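Local coordinates for gram-negative insecticidal protein (Chromobacterium piscinae, PDB 6FBM) that acts as an insecticidal toxin and, as a member of the MACPF and beta-tripod families, probably works by forming pores in target-cell membranes, at residues G27-P32 with M273-E278; Y170-A175 with E278-I283; Q390-D395 with K465-W470; A396-S401 with K459-R464. All coordinates share one frame; numbering follows the deposited sequence.

Interaction 1 (G27-P32 with M273-E278)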
# COMPACT_ATOMS: atom_id res chain seq x y z
N GLY A 27 23.94 30.36 -0.97
CA GLY A 27 22.86 29.64 -0.28
C GLY A 27 23.37 28.55 0.64
O GLY A 27 24.29 28.78 1.43
N LEU A 28 22.79 27.35 0.55
CA LEU A 28 23.28 26.23 1.36
C LEU A 28 24.39 25.50 0.62
O LEU A 28 24.55 25.67 -0.58
CB LEU A 28 22.15 25.26 1.69
CG LEU A 28 20.89 25.85 2.33
CD1 LEU A 28 19.92 24.70 2.57
CD2 LEU A 28 21.16 26.62 3.63
N TYR A 29 25.16 24.71 1.36
CA TYR A 29 26.20 23.89 0.77
C TYR A 29 25.52 22.67 0.13
O TYR A 29 24.81 21.95 0.77
CB TYR A 29 27.23 23.45 1.82
CG TYR A 29 28.29 22.50 1.31
CD1 TYR A 29 29.46 22.98 0.75
CD2 TYR A 29 28.10 21.12 1.37
CE1 TYR A 29 30.43 22.11 0.27
CE2 TYR A 29 29.05 20.24 0.87
CZ TYR A 29 30.22 20.73 0.34
OH TYR A 29 31.19 19.87 -0.14
N ALA A 30 25.78 22.50 -1.17
CA ALA A 30 25.38 21.32 -1.93
C ALA A 30 24.04 20.75 -1.48
O ALA A 30 23.96 19.64 -0.93
CB ALA A 30 26.46 20.25 -1.88
N SER A 31 23.01 21.55 -1.70
CA SER A 31 21.65 21.16 -1.38
C SER A 31 20.75 21.51 -2.56
O SER A 31 20.95 22.53 -3.20
CB SER A 31 21.16 21.92 -0.15
OG SER A 31 19.78 21.75 -0.00
N PRO A 32 19.72 20.67 -2.80
CA PRO A 32 18.69 21.03 -3.78
C PRO A 32 17.92 22.29 -3.43
O PRO A 32 17.38 22.94 -4.32
CB PRO A 32 17.74 19.81 -3.74
CG PRO A 32 18.57 18.69 -3.20
CD PRO A 32 19.50 19.33 -2.24
N MET A 273 23.97 16.14 -2.86
CA MET A 273 24.36 16.42 -1.49
C MET A 273 25.83 16.73 -1.29
O MET A 273 26.24 16.92 -0.14
CB MET A 273 23.96 15.25 -0.58
CG MET A 273 24.28 13.86 -1.08
SD MET A 273 26.01 13.37 -1.23
CE MET A 273 26.47 13.36 0.47
N ASP A 274 26.64 16.80 -2.34
CA ASP A 274 28.03 17.16 -2.16
C ASP A 274 28.62 17.65 -3.46
O ASP A 274 28.15 17.33 -4.56
CB ASP A 274 28.84 15.96 -1.64
CG ASP A 274 30.02 16.36 -0.74
OD1 ASP A 274 30.20 17.55 -0.44
OD2 ASP A 274 30.77 15.42 -0.34
N PHE A 275 29.67 18.46 -3.31
CA PHE A 275 30.35 19.08 -4.42
C PHE A 275 31.79 18.62 -4.40
O PHE A 275 32.36 18.36 -3.32
CB PHE A 275 30.36 20.58 -4.22
CG PHE A 275 29.05 21.25 -4.43
CD1 PHE A 275 28.05 20.70 -5.22
CD2 PHE A 275 28.85 22.52 -3.91
CE1 PHE A 275 26.88 21.38 -5.44
CE2 PHE A 275 27.68 23.20 -4.12
CZ PHE A 275 26.70 22.64 -4.89
N SER A 276 32.36 18.54 -5.60
CA SER A 276 33.76 18.29 -5.82
C SER A 276 34.37 19.57 -6.38
O SER A 276 33.65 20.55 -6.59
CB SER A 276 33.91 17.19 -6.86
OG SER A 276 33.68 17.71 -8.18
N THR A 277 35.66 19.54 -6.72
CA THR A 277 36.31 20.72 -7.26
C THR A 277 35.72 21.19 -8.58
O THR A 277 35.91 22.33 -8.94
CB THR A 277 37.84 20.56 -7.46
OG1 THR A 277 38.09 19.44 -8.29
CG2 THR A 277 38.56 20.35 -6.16
N GLU A 278 35.02 20.32 -9.30
CA GLU A 278 34.42 20.67 -10.61
C GLU A 278 32.91 20.94 -10.58
O GLU A 278 32.30 21.12 -11.64
CB GLU A 278 34.71 19.56 -11.64
CG GLU A 278 36.20 19.31 -11.95
CD GLU A 278 36.95 20.56 -12.42
OE1 GLU A 278 36.39 21.37 -13.18
OE2 GLU A 278 38.11 20.73 -12.02
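Tyr29 and Ala30, in the loop joining strands 21-23 and 35-39, pack on Asp274 and Phe275 at the end of a MACPF-domain strand, just where a classic beta bulge sets both Met273 and Asp274 opposite Ala176 of strand 170-177. One polar bond crosses the contact: Tyr29 OH donates to Asp274 OD1 at 2.5 Å, meeting that oxygen nearly in line with its C-O bond, and OD1 in turn lies in the plane of the phenol at its edge. Tyr29 CG is anti to the backbone N (chi1 176°), which sends the ring out from the loop. Asp274 OD1 also takes a weak bond from Phe275 N at 3.1 Å, while OD2 makes a salt bridge with Lys74. The buried carboxylate is therefore gripped on both oxygens, and the lysine probably helps it stay ionised. The aromatic contact is a tilted edge-to-face pair, with the edge of Phe275 toward the face of Tyr29, centroids 5.7 Å apart and planes at 55°. Arg125 adds a cation-pi contact to Tyr29. In the CH-pi contact, Ala30 CB sits 3.5 Å from the Phe275 centroid, only 4° off the ring normal, while Ala30 CA reaches Phe275 CZ at 3.5 Å. The backbones themselves meet through a CA-H...O contact, Met273 CA lying 3.3 Å from Ala30 O.

Interaction 2 (Y170-A175 with E278-I283)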
# COMPACT_ATOMS: atom_id res chain seq x y z
N TYR A 170 26.57 30.59 -11.34
CA TYR A 170 27.17 29.28 -11.52
C TYR A 170 26.07 28.26 -11.67
O TYR A 170 24.97 28.47 -11.19
CB TYR A 170 28.03 28.93 -10.32
CG TYR A 170 29.38 29.58 -10.32
CD1 TYR A 170 29.54 30.91 -9.97
CD2 TYR A 170 30.49 28.86 -10.69
CE1 TYR A 170 30.79 31.50 -9.98
CE2 TYR A 170 31.75 29.44 -10.71
CZ TYR A 170 31.90 30.75 -10.35
OH TYR A 170 33.15 31.29 -10.38
N TYR A 171 26.39 27.15 -12.31
CA TYR A 171 25.47 26.04 -12.46
C TYR A 171 26.11 24.74 -12.00
O TYR A 171 27.33 24.63 -11.87
CB TYR A 171 25.01 25.93 -13.92
CG TYR A 171 26.10 25.55 -14.89
CD1 TYR A 171 26.38 24.22 -15.16
CD2 TYR A 171 26.87 26.52 -15.53
CE1 TYR A 171 27.39 23.86 -16.06
CE2 TYR A 171 27.89 26.18 -16.40
CZ TYR A 171 28.14 24.85 -16.68
OH TYR A 171 29.14 24.49 -17.53
N ILE A 172 25.26 23.75 -11.76
CA ILE A 172 25.70 22.45 -11.29
C ILE A 172 26.21 21.65 -12.48
O ILE A 172 25.44 21.23 -13.33
CB ILE A 172 24.55 21.66 -10.63
CG1 ILE A 172 23.98 22.39 -9.41
CG2 ILE A 172 25.02 20.25 -10.24
CD1 ILE A 172 24.94 22.54 -8.23
N SER A 173 27.51 21.43 -12.51
CA SER A 173 28.15 20.65 -13.57
C SER A 173 28.48 19.25 -13.16
O SER A 173 28.54 18.35 -13.99
CB SER A 173 29.42 21.35 -14.01
OG SER A 173 29.95 20.71 -15.14
N GLU A 174 28.72 19.05 -11.87
CA GLU A 174 29.02 17.74 -11.32
C GLU A 174 28.49 17.70 -9.89
O GLU A 174 28.64 18.66 -9.14
CB GLU A 174 30.53 17.53 -11.35
CG GLU A 174 30.97 16.09 -11.16
CD GLU A 174 32.50 16.02 -11.24
OE1 GLU A 174 33.15 16.50 -10.29
OE2 GLU A 174 33.06 15.50 -12.23
N ALA A 175 27.88 16.60 -9.49
CA ALA A 175 27.38 16.48 -8.12
C ALA A 175 27.41 15.05 -7.61
O ALA A 175 27.19 14.09 -8.37
CB ALA A 175 25.96 17.01 -8.05
N GLU A 278 35.02 20.32 -9.30
CA GLU A 278 34.42 20.67 -10.61
C GLU A 278 32.91 20.94 -10.58
O GLU A 278 32.30 21.12 -11.64
CB GLU A 278 34.71 19.56 -11.64
CG GLU A 278 36.20 19.31 -11.95
CD GLU A 278 36.95 20.56 -12.42
OE1 GLU A 278 36.39 21.37 -13.18
OE2 GLU A 278 38.11 20.73 -12.02
N SER A 279 32.30 20.97 -9.39
CA SER A 279 30.84 20.96 -9.28
C SER A 279 30.19 22.21 -9.82
O SER A 279 29.31 22.12 -10.66
CB SER A 279 30.40 20.72 -7.85
OG SER A 279 30.67 19.39 -7.51
N LEU A 280 30.63 23.37 -9.36
CA LEU A 280 30.07 24.63 -9.77
C LEU A 280 30.89 25.20 -10.92
O LEU A 280 32.10 25.34 -10.80
CB LEU A 280 30.04 25.59 -8.60
CG LEU A 280 29.11 25.14 -7.48
CD1 LEU A 280 29.39 25.92 -6.22
CD2 LEU A 280 27.66 25.33 -7.89
N GLN A 281 30.23 25.49 -12.05
CA GLN A 281 30.90 26.05 -13.22
C GLN A 281 30.20 27.34 -13.56
O GLN A 281 29.00 27.44 -13.41
CB GLN A 281 30.84 25.08 -14.39
CG GLN A 281 31.65 23.80 -14.16
CD GLN A 281 33.13 24.09 -13.96
OE1 GLN A 281 33.71 24.90 -14.67
NE2 GLN A 281 33.75 23.43 -12.99
N PRO A 282 30.97 28.37 -13.96
CA PRO A 282 30.38 29.68 -14.22
C PRO A 282 29.58 29.70 -15.49
O PRO A 282 29.97 29.05 -16.46
CB PRO A 282 31.60 30.55 -14.42
CG PRO A 282 32.65 29.63 -14.98
CD PRO A 282 32.42 28.34 -14.27
N ILE A 283 28.47 30.44 -15.49
CA ILE A 283 27.69 30.62 -16.72
C ILE A 283 28.43 31.45 -17.74
O ILE A 283 28.19 31.29 -18.94
CB ILE A 283 26.28 31.21 -16.51
CG1 ILE A 283 26.33 32.63 -15.89
CG2 ILE A 283 25.45 30.28 -15.65
CD1 ILE A 283 25.02 33.38 -16.03
O HOH W 1 30.97 26.77 -17.56
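Tyr170, Tyr171 and Gln281 contribute the largest shares of this strand-to-strand contact. Tyr171 and Gln281 form the antiparallel hydrogen-bonded pair: Tyr171 N donates to Gln281 O at 2.8 Å, and Gln281 N returns a bond to Tyr171 O at 3.0 Å. Their side chains share one side of the sheet. Tyr171 CG stands between its backbone N and carbonyl carbon (chi1 66°), which starts the ring toward its partner, and Gln281 CB lies over the ring face, 4.0 Å from the centroid. The tyrosine hydroxyl also shares a water with Pro282 O. Gln281 CG packs at 3.3 Å on Ser173 CB across the contact; the chain then bends at chi2, and NE2 donates back to Glu278 O in its own segment at 3.0 Å, from well above the carbonyl plane. Tyr170 points to the other side of the sheet, in a non-hydrogen-bonded pair with Pro282. That proline lies over the ring face, with CB 4.2 Å from the Tyr170 centroid, while the Leu280 side chain, CB against Tyr170 CD2, carries the apolar surface on to Ile172. Farther along, Ser173 N donates to Ser279 O at 2.7 Å, and Ser279 OG adds a side-chain bond to Glu174 O at 2.7 Å. With strand 21-23 also bonded to Tyr170, strands 170-172 and 280-282, set at 140°, belong to the antiparallel sheet at the heart of a MACPF domain.

Interaction 3 (Q390-D395 with K465-W470)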
# COMPACT_ATOMS: atom_id res chain seq x y z
N GLN A 390 51.53 30.27 44.28
CA GLN A 390 52.92 30.18 44.67
C GLN A 390 53.46 31.50 45.20
O GLN A 390 52.91 32.57 44.94
CB GLN A 390 53.77 29.71 43.47
CG GLN A 390 54.16 30.76 42.44
CD GLN A 390 54.69 30.17 41.17
OE1 GLN A 390 55.16 29.02 41.17
NE2 GLN A 390 54.61 30.93 40.07
N ARG A 391 54.57 31.41 45.92
CA ARG A 391 55.17 32.55 46.57
C ARG A 391 56.19 33.24 45.70
O ARG A 391 57.13 32.63 45.25
CB ARG A 391 55.83 32.15 47.87
CG ARG A 391 54.86 31.83 48.97
CD ARG A 391 55.47 32.10 50.35
NE ARG A 391 55.17 31.04 51.30
CZ ARG A 391 55.78 29.86 51.33
NH1 ARG A 391 56.74 29.55 50.46
NH2 ARG A 391 55.42 28.95 52.22
N VAL A 392 55.98 34.53 45.48
CA VAL A 392 56.97 35.35 44.87
C VAL A 392 58.01 35.68 45.95
O VAL A 392 59.20 35.79 45.65
CB VAL A 392 56.35 36.65 44.30
CG1 VAL A 392 57.40 37.53 43.64
CG2 VAL A 392 55.32 36.31 43.26
N TRP A 393 57.54 35.81 47.20
CA TRP A 393 58.36 36.30 48.30
C TRP A 393 57.70 36.01 49.63
O TRP A 393 56.48 36.01 49.73
CB TRP A 393 58.49 37.82 48.17
CG TRP A 393 59.10 38.52 49.35
CD1 TRP A 393 60.43 38.73 49.58
CD2 TRP A 393 58.40 39.12 50.45
NE1 TRP A 393 60.60 39.41 50.77
CE2 TRP A 393 59.37 39.66 51.32
CE3 TRP A 393 57.05 39.24 50.79
CZ2 TRP A 393 59.04 40.31 52.50
CZ3 TRP A 393 56.73 39.89 51.97
CH2 TRP A 393 57.71 40.41 52.81
N ASP A 394 58.53 35.78 50.64
CA ASP A 394 58.10 35.81 52.04
C ASP A 394 59.15 36.47 52.93
O ASP A 394 60.24 36.78 52.46
CB ASP A 394 57.73 34.39 52.54
CG ASP A 394 58.81 33.38 52.29
OD1 ASP A 394 59.82 33.38 52.99
OD2 ASP A 394 58.65 32.55 51.39
N ASP A 395 58.81 36.69 54.21
CA ASP A 395 59.68 37.39 55.19
C ASP A 395 60.60 36.46 56.00
O ASP A 395 61.05 36.85 57.08
CB ASP A 395 58.85 38.27 56.13
CG ASP A 395 58.25 37.50 57.31
OD1 ASP A 395 57.72 36.39 57.11
OD2 ASP A 395 58.33 38.00 58.46
N LYS A 465 65.10 36.87 51.09
CA LYS A 465 64.50 37.13 49.79
C LYS A 465 64.01 38.56 49.77
O LYS A 465 63.72 39.15 50.81
CB LYS A 465 63.36 36.18 49.49
CG LYS A 465 63.68 34.70 49.67
CD LYS A 465 62.53 33.83 49.27
CE LYS A 465 62.33 32.63 50.21
NZ LYS A 465 61.72 31.54 49.40
N ASP A 466 63.92 39.10 48.57
CA ASP A 466 63.50 40.47 48.35
C ASP A 466 62.28 40.50 47.43
O ASP A 466 62.03 39.57 46.66
CB ASP A 466 64.65 41.25 47.69
CG ASP A 466 65.91 41.31 48.56
OD1 ASP A 466 65.84 41.10 49.80
OD2 ASP A 466 66.96 41.62 47.95
N VAL A 467 61.51 41.59 47.54
CA VAL A 467 60.37 41.82 46.64
C VAL A 467 60.09 43.29 46.48
O VAL A 467 60.27 44.06 47.42
CB VAL A 467 59.09 41.10 47.13
CG1 VAL A 467 58.50 41.76 48.37
CG2 VAL A 467 58.07 40.98 46.02
N SER A 468 59.65 43.65 45.28
CA SER A 468 59.12 44.97 44.97
C SER A 468 57.82 44.80 44.18
O SER A 468 57.76 43.99 43.25
CB SER A 468 60.13 45.77 44.14
OG SER A 468 61.41 45.80 44.74
N LEU A 469 56.80 45.57 44.54
CA LEU A 469 55.50 45.53 43.89
C LEU A 469 55.42 46.66 42.87
O LEU A 469 55.54 47.83 43.21
CB LEU A 469 54.38 45.65 44.92
CG LEU A 469 54.48 44.74 46.12
CD1 LEU A 469 53.26 44.94 46.99
CD2 LEU A 469 54.64 43.27 45.74
N TRP A 470 55.18 46.28 41.62
CA TRP A 470 55.16 47.18 40.49
C TRP A 470 53.83 47.08 39.76
O TRP A 470 53.19 46.02 39.75
CB TRP A 470 56.30 46.79 39.53
CG TRP A 470 57.67 47.09 40.05
CD1 TRP A 470 58.52 46.24 40.72
CD2 TRP A 470 58.37 48.34 39.95
NE1 TRP A 470 59.69 46.88 41.03
CE2 TRP A 470 59.62 48.17 40.57
CE3 TRP A 470 58.06 49.58 39.40
CZ2 TRP A 470 60.56 49.21 40.67
CZ3 TRP A 470 59.00 50.62 39.47
CH2 TRP A 470 60.24 50.42 40.10
O HOH W 2 62.79 35.70 52.81
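Trp393, the second residue of a classic beta bulge in which it and Val392 both face Cys406, lays its indole against Val467 at the point where the chain turns a corner between strands 388-391 and 393-394. The two side chains cross at about a right angle. Val467 CG1 is the methyl over the indole, 3.5 Å from the five-membered ring's centroid and 17° off the normal; the opposite face has Asp395 N lying toward its rim. The other methyl, Val467 CG2, meets Val392 CG1 at 4.2 Å. At the indole edge, Trp393 NE1 donates to Lys465 O at 3.1 Å. The acceptor lies close to the ring plane, but the donor stands 66° above the carbonyl plane, and the N-H...O angle is only 137°; NE1 makes a second, weak bond to Asp458 OD2. A water ties the backbones together, donating to Asp394 O at 2.8 Å and accepting from Lys465 N at 3.1 Å. The exposed Lys465 and Arg391 both reach Asp394 OD2, through NZ at 3.8 Å and NH1 at 3.7 Å respectively. Both bridges are long, Arg391's by charge alone, the oxygen lying well out of the guanidinium plane; the carboxylate probably offsets repulsion between the cations. Trp393 also packs on Tyr404 of strand 403-410 and Met422 of strand 421-426, while Val467 rests on Trp456 of strand 450-457, so the contact joins two antiparallel sheets.

Interaction 4 (A396-S401 with K459-R464)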
# COMPACT_ATOMS: atom_id res chain seq x y z
N ALA A 396 60.86 35.25 55.50
CA ALA A 396 61.78 34.32 56.18
C ALA A 396 63.12 35.00 56.35
O ALA A 396 63.68 35.53 55.36
CB ALA A 396 61.92 33.03 55.39
N GLY A 397 63.60 35.04 57.60
CA GLY A 397 64.87 35.72 57.95
C GLY A 397 64.74 37.06 58.65
O GLY A 397 65.68 37.52 59.30
N SER A 398 63.58 37.71 58.51
CA SER A 398 63.31 38.96 59.21
C SER A 398 63.22 38.79 60.73
O SER A 398 63.34 39.77 61.47
CB SER A 398 61.98 39.51 58.73
OG SER A 398 60.91 38.64 59.11
N GLY A 399 62.95 37.57 61.19
CA GLY A 399 62.84 37.29 62.60
C GLY A 399 61.58 37.83 63.23
O GLY A 399 61.43 37.71 64.45
N LYS A 400 60.65 38.37 62.43
CA LYS A 400 59.40 38.90 62.98
C LYS A 400 58.51 37.69 63.21
O LYS A 400 58.56 36.71 62.44
CB LYS A 400 58.70 39.88 62.04
CG LYS A 400 59.57 40.91 61.33
CD LYS A 400 60.29 41.90 62.26
CE LYS A 400 61.36 42.65 61.48
NZ LYS A 400 61.94 43.74 62.30
N SER A 401 57.70 37.75 64.27
CA SER A 401 56.91 36.61 64.72
C SER A 401 55.78 36.31 63.72
O SER A 401 55.45 35.15 63.44
CB SER A 401 56.37 36.84 66.14
OG SER A 401 55.35 37.83 66.16
N LYS A 459 62.46 46.32 51.72
CA LYS A 459 63.76 46.66 52.30
C LYS A 459 63.59 47.36 53.66
O LYS A 459 62.71 48.20 53.84
CB LYS A 459 64.67 47.39 51.32
CG LYS A 459 64.30 48.80 50.97
CD LYS A 459 64.51 49.08 49.46
CE LYS A 459 65.90 48.89 48.93
NZ LYS A 459 66.12 49.74 47.69
N GLY A 460 64.43 46.93 54.61
CA GLY A 460 64.25 47.22 56.02
C GLY A 460 63.78 46.03 56.83
O GLY A 460 64.10 45.92 58.01
N THR A 461 63.02 45.13 56.20
CA THR A 461 62.48 43.93 56.88
C THR A 461 63.60 42.97 57.34
O THR A 461 63.50 42.34 58.39
CB THR A 461 61.42 43.22 55.99
OG1 THR A 461 60.56 42.39 56.78
CG2 THR A 461 62.07 42.39 54.92
N GLY A 462 64.66 42.88 56.52
CA GLY A 462 65.77 41.97 56.76
C GLY A 462 65.44 40.54 56.42
O GLY A 462 65.80 39.63 57.16
N ALA A 463 64.76 40.32 55.30
CA ALA A 463 64.39 38.98 54.86
C ALA A 463 65.39 38.61 53.80
O ALA A 463 65.80 39.48 53.03
CB ALA A 463 62.99 38.96 54.28
N ARG A 464 65.77 37.33 53.76
CA ARG A 464 66.77 36.83 52.79
C ARG A 464 66.36 37.19 51.39
O ARG A 464 67.15 37.77 50.62
CB ARG A 464 66.93 35.30 52.86
CG ARG A 464 67.16 34.77 54.26
CD ARG A 464 67.93 33.48 54.32
NE ARG A 464 68.22 33.21 55.73
CZ ARG A 464 67.36 32.67 56.61
NH1 ARG A 464 66.12 32.32 56.25
NH2 ARG A 464 67.76 32.48 57.87
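Arg464 N donates to Ala396 O at 3.2 Å, and this is the one hydrogen bond between two irregular loops whose backbones come closest where Ser398 CA lies 4.5 Å from Ala463 CA. Next to it the main chains press together less comfortably: Gly397 O and Gly462 O, both acceptors, are about 3.0 Å apart, and Ser398 N approaches Gly462 O at too poor an angle to bond. Ser398 CA makes a CA-H...O contact to the same oxygen, Gly462 O, at 3.3 Å. Gly397 has phi 104° and psi -21°, a conformation suited to glycine, and with no CB there, Arg464 CG and the extended chain beyond it can pass close alongside. The Arg464 guanidinium turns one face to Gly397 CA, which lies 3.9 Å above the plane and toward the rim. Each loop joins a pair of antiparallel strands, 393-394 to 403-410 and 450-457 to 468-473, so the contact brings two beta-hairpin ends together far out on the molecule, within the region related to Vps62. Beside the glycines, Ser398 CB rests at 3.2 Å on Thr461 O and at 3.8 Å on Thr461 OG1. The polar ends of these two residues look to other partners: Ser398 OG bonds to Asp395 O and weakly accepts from Lys400 N, while Thr461 OG1 bonds to Ser335 O. Lys400 brings CE to 3.8 Å from Thr461 O.

Overall arrangement
Interactions 1 and 2 are buried in the MACPF domain and touch each other: their centres are about 9 Å apart, they share Glu278, and both attach to strand 170-177. Interaction 2 is regular strand pairing, whereas interaction 1 seals a loop with a buried carboxylate and edge-to-face and CH-pi contacts. Interactions 3 and 4 lie on the other side of the chain's centre, with interactions 1 and 3 about 62 Å apart between centres. These two are consecutive along the same pair of chain stretches: interaction 3, partly buried, centres on an indole packed against a valine, with one long salt bridge across it, and interaction 4, at the surface, on backbone and glycines. Ala463 packs against Asp395 where they meet.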